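PDB 5U4Q: dTDP-glucose 4,6-dehydratase from Klebsiella pneumoniae, which probably removes water from dTDP-glucose to give a 4-keto-6-deoxy sugar nucleotide, or acts on a related nucleotide sugar, and binds NAD in a Rossmann fold. Local coordinates for residues T177-F182 / E228-V233; D219-D224 / F314-S319; Q60-A65 / A71-T76. All blocks are in the same frame, centred on the assembly; numbering follows the deposited sequence. Where two conformers were deposited one is given.

Contact 1 of 3, residues T177-F182 / E228-V233; sequences TGLRFF and EAVVRV. With NAD (nicotinamide-adenine-dinucleotide), chain C.
Thr-177 and Val-233 make the closest approach between the strand 177-181 and the helix 228-233, with CG2 of Thr-177 lying 3.7 Å from CG1 of Val-233. The two segments run nearly antiparallel, at 166° between their axes, and the axes stay 10.9 Å apart, a spacing bridged by side chains. One helical turn earlier, Val-230 sends CG2 to two strand residues: it lies 3.9 Å from CD1 of Leu-179 and, more loosely, 4.4 Å from CZ of Phe-181. Phe-181 turns its ring edge to this methyl, while its CB packs 3.3 Å from C5N of NAD. In Thr-177 the methyl stands anti to the backbone N and faces the helix, while OG1, beside that N, bonds with NE2 of His-123. The hydroxyl is thus satisfied without intruding on the apolar seam.

The helix has a very different outer flank. There Arg-232 and Glu-228, one turn apart and both partly exposed, form a salt bridge in which NE of Arg-232 lies 2.7 Å from OE2 of Glu-228. The carboxylate oxygen sits in the guanidinium plane and accepts through its anti lone pair; Glu-228 also pairs with Arg-22, and Arg-232 with O of Val-312. The chemistry therefore implies a division of labour: dispersion forces join helix to sheet, the charged pair of the helix lies away from the seam, and Arg-180 of the strand reaches Glu-162 instead.

Contact 2 of 3, residues D219-D224 / F314-S319; sequences DFTYID and FKPQTS
Tyr-222 and Thr-318 supply most of the van der Waals contact between the end of strand 220-222 and the loop 314-319. CB of Thr-318 packs 3.7 Å from CB of Tyr-222, and its CG2 comes 3.8 Å from CG of Tyr-222. OG1 of Thr-318 approaches the ring obliquely, 3.5 Å from CD2 of Tyr-222, and has its own hydrogen bond to a residue adjoining the segments. The ring reaches this threonine because CG of Tyr-222 is anti to the backbone N (chi1 -173°). A lighter van der Waals touch brings CG2 of Thr-221 to 4.3 Å from CG of Pro-316.

Polar linkage is indirect. A water accepts from the backbone N of Tyr-222 at 2.9 Å and donates a weak bond to O of Thr-318. The loop is held directly just beyond, where the two carboxylate oxygens of Asp-225 take the backbone N-H groups of Gln-317 and Thr-318.

Two helix starts flank the contact: Tyr-222 stands at the N-cap position of helix 223-234, and Ser-319 caps helix 320-334, its OG accepting from the backbone N of Asp-322. The arrangement is a strand-to-helix junction of the Rossmann sheet, beside strand 176-185, against which lies the loop leading into helix 320-334.

Contact 3 of 3, residues Q60-A65 / A71-T76; sequences QQLDLA and AKLFAT. With NAD (nicotinamide-adenine-dinucleotide), chain C.
Strand 60-61 and helix 71-76 approach with Gln-60 and Leu-73 nearest in the backbone, their CA atoms 8.8 Å apart, so the contact is made by side chains reaching across. Leu-73 is its centre, and its two methyls take different partners. CD2 meets CD2 of Leu-62 at 3.8 Å, an apolar touch, whereas CD1 lies 3.4 Å from OE1 of Gln-60 in the conformer described, one of two. In that conformer the extended glutamine runs past the leucine in the opposite direction and carries its amide to a water, which accepts from NE2 of Gln-60 at 2.7 Å and donates to OG1 of Thr-76. That hydroxyl donates to O of Lys-72, which accepts from the backbone N-H of Thr-76 on the other face of its carbonyl plane.

Further along, segment 60-65 binds the adenine. OD1 of Asp-63 accepts from N6A of NAD at 2.9 Å, and N of Leu-64 donates to N1A at 3.0 Å in a nearly straight bond (168°). OD1 also accepts from the backbone N-H of Ala-65, closing an Asx turn. OD2 of Asp-63 is hydrogen-bonded to ND2 of Asn-35.

Within the fold, Leu-73 also packs on Val-31 and Ile-33, seating helix 67-77 on strand 29-34, the parallel neighbour of strand 57-61.

How the contacts relate
From the N terminus, contact 3 comes first: it closes a short strand-loop-helix connection, 60-65 with 71-76, near the adenine end of NAD. Contact 1 opens only after it has closed, at strand 176-185, near the nicotinamide end, and closes on helix 223-234. Contact 2 starts inside that loop, at 219-224, and ends far beyond it at 314-319, so contacts 1 and 2 cross; it ties strand 220-222 to the loop between helices 306-312 and 320-334. The two touch through Phe-182 against Asp-219 and, in the conformer described, Phe-314 against Glu-228 and Arg-232. All three reach one parallel sheet, with contacts 2 and 3 about 32 Å apart between centres.

Contact 1 of 3, residues T177-F182 / E228-V233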
loop_
_atom_site.group_PDB
_atom_site.type_symbol
_atom_site.label_atom_id
_atom_site.label_comp_id
_atom_site.label_asym_id
_atom_site.label_seq_id
_atom_site.Cartn_x
_atom_site.Cartn_y
_atom_site.Cartn_z
ATOM N N THR A 177 -11.328 -10.382 -5.670
ATOM C CA THR A 177 -12.415 -9.618 -5.086
ATOM C C THR A 177 -12.006 -9.167 -3.671
ATOM O O THR A 177 -11.796 -10.002 -2.774
ATOM C CB THR A 177 -13.734 -10.422 -4.992
ATOM O OG1 THR A 177 -14.089 -10.929 -6.272
ATOM C CG2 THR A 177 -14.856 -9.518 -4.462
ATOM N N GLY A 178 -11.907 -7.850 -3.472
ATOM C CA GLY A 178 -11.648 -7.289 -2.163
ATOM C C GLY A 178 -12.942 -6.871 -1.486
ATOM O O GLY A 178 -13.868 -6.381 -2.127
ATOM N N LEU A 179 -13.005 -7.065 -0.184
ATOM C CA LEU A 179 -14.211 -6.742 0.596
ATOM C C LEU A 179 -13.868 -5.741 1.686
ATOM O O LEU A 179 -13.071 -6.042 2.573
ATOM C CB LEU A 179 -14.777 -8.006 1.214
ATOM C CG LEU A 179 -15.240 -9.077 0.241
ATOM C CD1 LEU A 179 -15.641 -10.337 0.986
ATOM C CD2 LEU A 179 -16.384 -8.597 -0.631
ATOM N N ARG A 180 -14.417 -4.533 1.595
ATOM C CA ARG A 180 -14.202 -3.472 2.558
ATOM C C ARG A 180 -15.157 -3.667 3.717
ATOM O O ARG A 180 -16.329 -3.291 3.649
ATOM C CB ARG A 180 -14.367 -2.071 1.935
ATOM C CG ARG A 180 -13.274 -1.738 0.944
ATOM C CD ARG A 180 -13.528 -0.410 0.239
ATOM N NE ARG A 180 -12.495 -0.155 -0.768
ATOM C CZ ARG A 180 -12.548 0.847 -1.642
ATOM N NH1 ARG A 180 -13.579 1.665 -1.639
ATOM N NH2 ARG A 180 -11.584 1.014 -2.529
ATOM N N PHE A 181 -14.637 -4.308 4.767
ATOM C CA PHE A 181 -15.396 -4.583 5.980
ATOM C C PHE A 181 -15.506 -3.324 6.844
ATOM O O PHE A 181 -14.613 -2.481 6.878
ATOM C CB PHE A 181 -14.697 -5.662 6.801
ATOM C CG PHE A 181 -14.797 -7.057 6.214
ATOM C CD1 PHE A 181 -15.933 -7.836 6.404
ATOM C CD2 PHE A 181 -13.758 -7.594 5.481
ATOM C CE1 PHE A 181 -16.015 -9.120 5.873
ATOM C CE2 PHE A 181 -13.826 -8.874 4.966
ATOM C CZ PHE A 181 -14.961 -9.644 5.144
ATOM N N PHE A 182 -16.630 -3.215 7.547
ATOM C CA PHE A 182 -16.890 -2.133 8.490
ATOM C C PHE A 182 -16.681 -2.730 9.901
ATOM O O PHE A 182 -15.534 -2.926 10.295
ATOM C CB PHE A 182 -18.270 -1.524 8.172
ATOM C CG PHE A 182 -18.226 -0.636 6.952
ATOM C CD1 PHE A 182 -18.031 -1.172 5.685
ATOM C CD2 PHE A 182 -18.291 0.755 7.096
ATOM C CE1 PHE A 182 -17.932 -0.347 4.578
ATOM C CE2 PHE A 182 -18.201 1.590 6.000
ATOM C CZ PHE A 182 -18.004 1.040 4.736
ATOM N N GLU A 228 -22.668 -15.511 4.994
ATOM C CA GLU A 228 -23.505 -15.808 3.831
ATOM C C GLU A 228 -23.013 -15.018 2.619
ATOM O O GLU A 228 -22.887 -15.586 1.529
ATOM C CB GLU A 228 -24.975 -15.489 4.136
ATOM C CG GLU A 228 -25.930 -15.849 3.014
ATOM C CD GLU A 228 -25.944 -17.328 2.686
ATOM O OE1 GLU A 228 -25.745 -18.153 3.595
ATOM O OE2 GLU A 228 -26.192 -17.667 1.503
ATOM N N ALA A 229 -22.725 -13.732 2.812
ATOM C CA ALA A 229 -22.253 -12.893 1.697
ATOM C C ALA A 229 -20.910 -13.354 1.146
ATOM O O ALA A 229 -20.701 -13.433 -0.077
ATOM C CB ALA A 229 -22.138 -11.461 2.147
ATOM N N VAL A 230 -19.975 -13.625 2.036
ATOM C CA VAL A 230 -18.650 -14.030 1.602
ATOM C C VAL A 230 -18.696 -15.346 0.856
ATOM O O VAL A 230 -18.020 -15.506 -0.155
ATOM C CB VAL A 230 -17.682 -14.101 2.802
ATOM C CG1 VAL A 230 -16.336 -14.697 2.421
ATOM C CG2 VAL A 230 -17.509 -12.721 3.410
ATOM N N VAL A 231 -19.462 -16.311 1.355
ATOM C CA VAL A 231 -19.505 -17.615 0.692
ATOM C C VAL A 231 -20.152 -17.465 -0.703
ATOM O O VAL A 231 -19.685 -18.107 -1.668
ATOM C CB VAL A 231 -20.119 -18.705 1.600
ATOM C CG1 VAL A 231 -20.324 -20.000 0.826
ATOM C CG2 VAL A 231 -19.218 -18.935 2.815
ATOM N N ARG A 232 -21.151 -16.592 -0.846
ATOM C CA ARG A 232 -21.753 -16.300 -2.183
ATOM C C ARG A 232 -20.711 -15.611 -3.098
ATOM O O ARG A 232 -20.573 -15.986 -4.266
ATOM C CB ARG A 232 -23.014 -15.445 -2.094
ATOM C CG ARG A 232 -24.177 -16.165 -1.440
ATOM C CD ARG A 232 -25.445 -15.364 -1.446
ATOM N NE ARG A 232 -26.499 -16.094 -0.719
ATOM C CZ ARG A 232 -27.798 -16.030 -0.994
ATOM N NH1 ARG A 232 -28.257 -15.296 -2.006
ATOM N NH2 ARG A 232 -28.653 -16.738 -0.257
ATOM N N VAL A 233 -19.982 -14.634 -2.564
ATOM C CA VAL A 233 -18.974 -13.922 -3.352
ATOM C C VAL A 233 -17.879 -14.848 -3.855
ATOM O O VAL A 233 -17.404 -14.670 -4.979
ATOM C CB VAL A 233 -18.338 -12.745 -2.573
ATOM C CG1 VAL A 233 -17.078 -12.200 -3.259
ATOM C CG2 VAL A 233 -19.352 -11.639 -2.393
HETATM P PA NAD C . -8.837 -11.709 14.067
HETATM O O1A NAD C . -9.794 -12.390 14.968
HETATM O O2A NAD C . -7.633 -10.978 14.627
HETATM O O5B NAD C . -8.357 -12.793 12.969
HETATM C C5B NAD C . -7.207 -12.652 12.144
HETATM C C4B NAD C . -6.338 -13.883 12.336
HETATM O O4B NAD C . -5.175 -13.640 11.522
HETATM C C3B NAD C . -5.875 -14.088 13.772
HETATM O O3B NAD C . -6.305 -15.323 14.364
HETATM C C2B NAD C . -4.356 -13.963 13.658
HETATM O O2B NAD C . -3.645 -14.867 14.527
HETATM C C1B NAD C . -4.060 -14.191 12.177
HETATM N N9A NAD C . -2.824 -13.537 11.716
HETATM C C8A NAD C . -2.467 -12.246 11.900
HETATM N N7A NAD C . -1.264 -12.015 11.368
HETATM C C5A NAD C . -0.847 -13.165 10.815
HETATM C C6A NAD C . 0.379 -13.609 10.120
HETATM N N6A NAD C . 1.385 -12.781 9.871
HETATM N N1A NAD C . 0.413 -14.886 9.738
HETATM C C2A NAD C . -0.575 -15.760 9.975
HETATM N N3A NAD C . -1.708 -15.434 10.629
HETATM C C4A NAD C . -1.868 -14.154 11.057
HETATM O O3 NAD C . -9.567 -10.593 13.161
HETATM P PN NAD C . -10.886 -10.726 12.247
HETATM O O1N NAD C . -11.339 -12.118 12.089
HETATM O O2N NAD C . -11.800 -9.615 12.762
HETATM O O5D NAD C . -10.271 -10.192 10.877
HETATM C C5D NAD C . -10.274 -10.900 9.640
HETATM C C4D NAD C . -9.945 -9.881 8.561
HETATM O O4D NAD C . -11.058 -8.973 8.395
HETATM C C3D NAD C . -8.723 -8.994 8.767
HETATM O O3D NAD C . -8.064 -8.857 7.505
HETATM C C2D NAD C . -9.282 -7.646 9.156
HETATM O O2D NAD C . -8.448 -6.540 8.753
HETATM C C1D NAD C . -10.612 -7.622 8.430
HETATM N N1N NAD C . -11.620 -6.794 9.121
HETATM C C2N NAD C . -12.329 -7.233 10.187
HETATM C C3N NAD C . -13.284 -6.417 10.818
HETATM C C7N NAD C . -14.124 -6.841 12.030
HETATM O O7N NAD C . -15.054 -6.114 12.410
HETATM N N7N NAD C . -13.878 -7.953 12.743
HETATM C C4N NAD C . -13.469 -5.133 10.354
HETATM C C5N NAD C . -12.726 -4.691 9.269
HETATM C C6N NAD C . -11.786 -5.525 8.673
#

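Contact 2 of 3, residues D219-D224 / F314-S319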
loop_
_atom_site.group_PDB
_atom_site.type_symbol
_atom_site.label_atom_id
_atom_site.label_comp_id
_atom_site.label_asym_id
_atom_site.label_seq_id
_atom_site.Cartn_x
_atom_site.Cartn_y
_atom_site.Cartn_z
ATOM N N ASP A 219 -21.690 0.917 11.671
ATOM C CA ASP A 219 -22.064 -0.079 10.709
ATOM C C ASP A 219 -21.606 -1.415 11.317
ATOM O O ASP A 219 -20.437 -1.776 11.224
ATOM C CB ASP A 219 -21.349 0.241 9.391
ATOM C CG ASP A 219 -21.845 -0.560 8.244
ATOM O OD1 ASP A 219 -22.027 -1.792 8.373
ATOM O OD2 ASP A 219 -22.053 0.041 7.167
ATOM N N PHE A 220 -22.525 -2.085 12.020
ATOM C CA PHE A 220 -22.293 -3.377 12.652
ATOM C C PHE A 220 -23.108 -4.432 11.889
ATOM O O PHE A 220 -24.332 -4.293 11.736
ATOM C CB PHE A 220 -22.801 -3.373 14.121
ATOM C CG PHE A 220 -21.820 -2.868 15.158
ATOM C CD1 PHE A 220 -21.032 -1.754 14.949
ATOM C CD2 PHE A 220 -21.791 -3.458 16.424
ATOM C CE1 PHE A 220 -20.185 -1.280 15.955
ATOM C CE2 PHE A 220 -20.948 -2.995 17.429
ATOM C CZ PHE A 220 -20.158 -1.895 17.200
ATOM N N THR A 221 -22.445 -5.502 11.452
ATOM C CA THR A 221 -23.113 -6.595 10.772
ATOM C C THR A 221 -22.889 -7.884 11.529
ATOM O O THR A 221 -21.762 -8.186 11.911
ATOM C CB THR A 221 -22.618 -6.793 9.327
ATOM O OG1 THR A 221 -22.730 -5.581 8.616
ATOM C CG2 THR A 221 -23.441 -7.837 8.614
ATOM N N TYR A 222 -23.981 -8.617 11.763
ATOM C CA TYR A 222 -23.896 -9.910 12.442
ATOM C C TYR A 222 -23.077 -10.921 11.618
ATOM O O TYR A 222 -23.212 -10.997 10.386
ATOM C CB TYR A 222 -25.293 -10.432 12.775
ATOM C CG TYR A 222 -25.255 -11.677 13.611
ATOM C CD1 TYR A 222 -24.844 -11.618 14.941
ATOM C CD2 TYR A 222 -25.603 -12.914 13.091
ATOM C CE1 TYR A 222 -24.770 -12.752 15.727
ATOM C CE2 TYR A 222 -25.546 -14.047 13.879
ATOM C CZ TYR A 222 -25.100 -13.969 15.185
ATOM O OH TYR A 222 -25.039 -15.125 15.974
ATOM N N ILE A 223 -22.248 -11.674 12.323
ATOM C CA ILE A 223 -21.329 -12.610 11.662
ATOM C C ILE A 223 -22.001 -13.546 10.660
ATOM O O ILE A 223 -21.475 -13.729 9.572
ATOM C CB ILE A 223 -20.475 -13.388 12.713
ATOM C CG1 ILE A 223 -19.452 -14.294 12.019
ATOM C CG2 ILE A 223 -21.337 -14.179 13.684
ATOM C CD1 ILE A 223 -18.405 -13.572 11.185
ATOM N N ASP A 224 -23.163 -14.108 10.975
ATOM C CA ASP A 224 -23.780 -15.036 10.014
ATOM C C ASP A 224 -24.129 -14.369 8.687
ATOM O O ASP A 224 -24.064 -15.017 7.629
ATOM C CB ASP A 224 -25.021 -15.715 10.580
ATOM C CG ASP A 224 -24.723 -16.730 11.674
ATOM O OD1 ASP A 224 -23.566 -16.938 12.059
ATOM O OD2 ASP A 224 -25.710 -17.321 12.172
ATOM N N PHE A 314 -28.481 -11.053 -1.724
ATOM C CA PHE A 314 -28.662 -11.295 -0.280
ATOM C C PHE A 314 -28.314 -10.043 0.511
ATOM O O PHE A 314 -27.324 -9.375 0.218
ATOM C CB PHE A 314 -27.780 -12.449 0.198
ATOM C CG PHE A 314 -27.812 -12.672 1.691
ATOM C CD1 PHE A 314 -28.784 -13.478 2.268
ATOM C CD2 PHE A 314 -26.859 -12.093 2.512
ATOM C CE1 PHE A 314 -28.810 -13.691 3.638
ATOM C CE2 PHE A 314 -26.868 -12.315 3.886
ATOM C CZ PHE A 314 -27.855 -13.101 4.449
ATOM N N LYS A 315 -29.127 -9.726 1.519
ATOM C CA LYS A 315 -28.869 -8.584 2.402
ATOM C C LYS A 315 -28.884 -9.073 3.862
ATOM O O LYS A 315 -29.438 -10.141 4.142
ATOM C CB LYS A 315 -29.928 -7.492 2.221
ATOM C CG LYS A 315 -31.360 -7.977 2.445
ATOM C CD LYS A 315 -32.384 -6.858 2.307
ATOM C CE LYS A 315 -33.808 -7.358 2.554
ATOM N NZ LYS A 315 -34.826 -6.268 2.631
ATOM N N PRO A 316 -28.303 -8.289 4.792
ATOM C CA PRO A 316 -28.289 -8.836 6.169
ATOM C C PRO A 316 -29.693 -8.989 6.738
ATOM O O PRO A 316 -30.539 -8.123 6.529
ATOM C CB PRO A 316 -27.518 -7.779 6.961
ATOM C CG PRO A 316 -26.685 -7.071 5.962
ATOM C CD PRO A 316 -27.452 -7.089 4.682
ATOM N N GLN A 317 -29.936 -10.105 7.399
ATOM C CA GLN A 317 -31.253 -10.400 7.944
ATOM C C GLN A 317 -31.327 -10.323 9.471
ATOM O O GLN A 317 -32.434 -10.355 10.012
ATOM C CB GLN A 317 -31.654 -11.835 7.544
ATOM C CG GLN A 317 -31.666 -12.123 6.046
ATOM C CD GLN A 317 -31.889 -13.598 5.716
ATOM O OE1 GLN A 317 -31.959 -14.457 6.607
ATOM N NE2 GLN A 317 -31.995 -13.899 4.422
ATOM N N THR A 318 -30.192 -10.238 10.166
ATOM C CA THR A 318 -30.207 -10.336 11.622
ATOM C C THR A 318 -30.419 -9.002 12.290
ATOM O O THR A 318 -29.677 -8.056 12.032
ATOM C CB THR A 318 -28.894 -10.937 12.153
ATOM O OG1 THR A 318 -28.640 -12.165 11.479
ATOM C CG2 THR A 318 -28.977 -11.214 13.691
ATOM N N SER A 319 -31.451 -8.914 13.133
ATOM C CA SER A 319 -31.691 -7.695 13.895
ATOM C C SER A 319 -30.674 -7.545 15.011
ATOM O O SER A 319 -30.057 -8.508 15.451
ATOM C CB SER A 319 -33.083 -7.720 14.557
ATOM O OG SER A 319 -33.199 -8.811 15.450
HETATM O O HOH W 1 -26.577 -8.021 10.654
#

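Contact 3 of 3, residues Q60-A65 / A71-T76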
loop_
_atom_site.group_PDB
_atom_site.type_symbol
_atom_site.label_atom_id
_atom_site.label_comp_id
_atom_site.label_asym_id
_atom_site.label_seq_id
_atom_site.Cartn_x
_atom_site.Cartn_y
_atom_site.Cartn_z
ATOM N N GLN A 60 -2.559 -25.620 9.541
ATOM C CA GLN A 60 -1.101 -25.439 9.566
ATOM C C GLN A 60 -0.781 -24.108 10.241
ATOM O O GLN A 60 -1.292 -23.059 9.822
ATOM C CB GLN A 60 -0.499 -25.475 8.159
ATOM C CG GLN A 60 -0.709 -26.785 7.422
ATOM C CD GLN A 60 -0.012 -26.827 6.069
ATOM O OE1 GLN A 60 0.843 -25.997 5.767
ATOM N NE2 GLN A 60 -0.375 -27.810 5.251
ATOM N N GLN A 61 0.033 -24.143 11.300
ATOM C CA GLN A 61 0.469 -22.934 11.956
ATOM C C GLN A 61 1.570 -22.405 11.066
ATOM O O GLN A 61 2.621 -23.054 10.877
ATOM C CB GLN A 61 0.948 -23.192 13.383
ATOM C CG GLN A 61 1.363 -21.903 14.057
ATOM C CD GLN A 61 1.638 -22.015 15.540
ATOM O OE1 GLN A 61 1.212 -22.953 16.197
ATOM N NE2 GLN A 61 2.317 -21.014 16.077
ATOM N N LEU A 62 1.325 -21.247 10.474
ATOM C CA LEU A 62 2.195 -20.686 9.465
ATOM C C LEU A 62 2.038 -19.187 9.479
ATOM O O LEU A 62 0.906 -18.683 9.622
ATOM C CB LEU A 62 1.757 -21.221 8.095
ATOM C CG LEU A 62 2.488 -20.837 6.840
ATOM C CD1 LEU A 62 3.930 -21.285 6.893
ATOM C CD2 LEU A 62 1.786 -21.483 5.655
ATOM N N ASP A 63 3.144 -18.480 9.328
ATOM C CA ASP A 63 3.137 -17.044 9.237
ATOM C C ASP A 63 3.055 -16.631 7.775
ATOM O O ASP A 63 3.741 -17.171 6.915
ATOM C CB ASP A 63 4.380 -16.451 9.871
ATOM C CG ASP A 63 4.162 -15.038 10.327
ATOM O OD1 ASP A 63 3.954 -14.170 9.459
ATOM O OD2 ASP A 63 4.169 -14.828 11.571
ATOM N N LEU A 64 2.206 -15.649 7.487
ATOM C CA LEU A 64 2.059 -15.111 6.124
ATOM C C LEU A 64 3.384 -14.607 5.536
ATOM O O LEU A 64 3.559 -14.643 4.313
ATOM C CB LEU A 64 1.078 -13.941 6.120
ATOM C CG LEU A 64 -0.381 -14.190 6.419
ATOM C CD1 LEU A 64 -1.053 -12.832 6.483
ATOM C CD2 LEU A 64 -1.015 -15.085 5.352
ATOM N N ALA A 65 4.290 -14.176 6.420
ATOM C CA ALA A 65 5.568 -13.620 6.012
ATOM C C ALA A 65 6.649 -14.662 5.768
ATOM O O ALA A 65 7.746 -14.304 5.337
ATOM C CB ALA A 65 6.036 -12.641 7.062
ATOM N N ALA A 71 5.058 -20.686 0.089
ATOM C CA ALA A 71 5.226 -21.333 -1.209
ATOM C C ALA A 71 4.943 -22.841 -1.123
ATOM O O ALA A 71 4.257 -23.390 -1.990
ATOM C CB ALA A 71 6.632 -21.079 -1.742
ATOM N N LYS A 72 5.453 -23.484 -0.082
ATOM C CA LYS A 72 5.221 -24.919 0.149
ATOM C C LYS A 72 3.733 -25.233 0.309
ATOM O O LYS A 72 3.220 -26.206 -0.219
ATOM C CB LYS A 72 5.988 -25.400 1.362
ATOM C CG LYS A 72 5.965 -26.915 1.579
ATOM C CD LYS A 72 6.724 -27.321 2.848
ATOM C CE LYS A 72 8.151 -26.788 2.868
ATOM N NZ LYS A 72 8.949 -27.245 4.051
ATOM N N LEU A 73 3.035 -24.375 1.037
ATOM C CA LEU A 73 1.605 -24.551 1.239
ATOM C C LEU A 73 0.854 -24.524 -0.100
ATOM O O LEU A 73 0.090 -25.418 -0.416
ATOM C CB LEU A 73 1.091 -23.443 2.157
ATOM C CG LEU A 73 -0.411 -23.353 2.372
ATOM C CD1 LEU A 73 -0.873 -24.403 3.350
ATOM C CD2 LEU A 73 -0.757 -21.962 2.866
ATOM N N PHE A 74 1.080 -23.481 -0.888
ATOM C CA PHE A 74 0.410 -23.363 -2.149
ATOM C C PHE A 74 0.805 -24.511 -3.093
ATOM O O PHE A 74 -0.041 -25.081 -3.756
ATOM C CB PHE A 74 0.668 -22.013 -2.789
ATOM C CG PHE A 74 -0.208 -20.889 -2.244
ATOM C CD1 PHE A 74 -1.389 -20.568 -2.875
ATOM C CD2 PHE A 74 0.200 -20.117 -1.173
ATOM C CE1 PHE A 74 -2.175 -19.516 -2.392
ATOM C CE2 PHE A 74 -0.596 -19.082 -0.687
ATOM C CZ PHE A 74 -1.763 -18.787 -1.312
ATOM N N ALA A 75 2.081 -24.828 -3.098
ATOM C CA ALA A 75 2.573 -25.868 -4.017
ATOM C C ALA A 75 2.007 -27.243 -3.711
ATOM O O ALA A 75 1.617 -27.967 -4.621
ATOM C CB ALA A 75 4.063 -25.925 -3.967
ATOM N N THR A 76 1.987 -27.606 -2.438
ATOM C CA THR A 76 1.498 -28.937 -2.046
ATOM C C THR A 76 -0.030 -29.070 -2.121
ATOM O O THR A 76 -0.567 -30.132 -2.427
ATOM C CB THR A 76 1.964 -29.319 -0.626
ATOM O OG1 THR A 76 1.504 -28.355 0.339
ATOM C CG2 THR A 76 3.462 -29.364 -0.553
HETATM P PA NAD C . -8.837 -11.709 14.067
HETATM O O1A NAD C . -9.794 -12.390 14.968
HETATM O O2A NAD C . -7.633 -10.978 14.627
HETATM O O5B NAD C . -8.357 -12.793 12.969
HETATM C C5B NAD C . -7.207 -12.652 12.144
HETATM C C4B NAD C . -6.338 -13.883 12.336
HETATM O O4B NAD C . -5.175 -13.640 11.522
HETATM C C3B NAD C . -5.875 -14.088 13.772
HETATM O O3B NAD C . -6.305 -15.323 14.364
HETATM C C2B NAD C . -4.356 -13.963 13.658
HETATM O O2B NAD C . -3.645 -14.867 14.527
HETATM C C1B NAD C . -4.060 -14.191 12.177
HETATM N N9A NAD C . -2.824 -13.537 11.716
HETATM C C8A NAD C . -2.467 -12.246 11.900
HETATM N N7A NAD C . -1.264 -12.015 11.368
HETATM C C5A NAD C . -0.847 -13.165 10.815
HETATM C C6A NAD C . 0.379 -13.609 10.120
HETATM N N6A NAD C . 1.385 -12.781 9.871
HETATM N N1A NAD C . 0.413 -14.886 9.738
HETATM C C2A NAD C . -0.575 -15.760 9.975
HETATM N N3A NAD C . -1.708 -15.434 10.629
HETATM C C4A NAD C . -1.868 -14.154 11.057
HETATM O O3 NAD C . -9.567 -10.593 13.161
HETATM P PN NAD C . -10.886 -10.726 12.247
HETATM O O1N NAD C . -11.339 -12.118 12.089
HETATM O O2N NAD C . -11.800 -9.615 12.762
HETATM O O5D NAD C . -10.271 -10.192 10.877
HETATM C C5D NAD C . -10.274 -10.900 9.640
HETATM C C4D NAD C . -9.945 -9.881 8.561
HETATM O O4D NAD C . -11.058 -8.973 8.395
HETATM C C3D NAD C . -8.723 -8.994 8.767
HETATM O O3D NAD C . -8.064 -8.857 7.505
HETATM C C2D NAD C . -9.282 -7.646 9.156
HETATM O O2D NAD C . -8.448 -6.540 8.753
HETATM C C1D NAD C . -10.612 -7.622 8.430
HETATM N N1N NAD C . -11.620 -6.794 9.121
HETATM C C2N NAD C . -12.329 -7.233 10.187
HETATM C C3N NAD C . -13.284 -6.417 10.818
HETATM C C7N NAD C . -14.124 -6.841 12.030
HETATM O O7N NAD C . -15.054 -6.114 12.410
HETATM N N7N NAD C . -13.878 -7.953 12.743
HETATM C C4N NAD C . -13.469 -5.133 10.354
HETATM C C5N NAD C . -12.726 -4.691 9.269
HETATM C C6N NAD C . -11.786 -5.525 8.673
HETATM O O HOH W 2 0.526 -28.789 2.859
#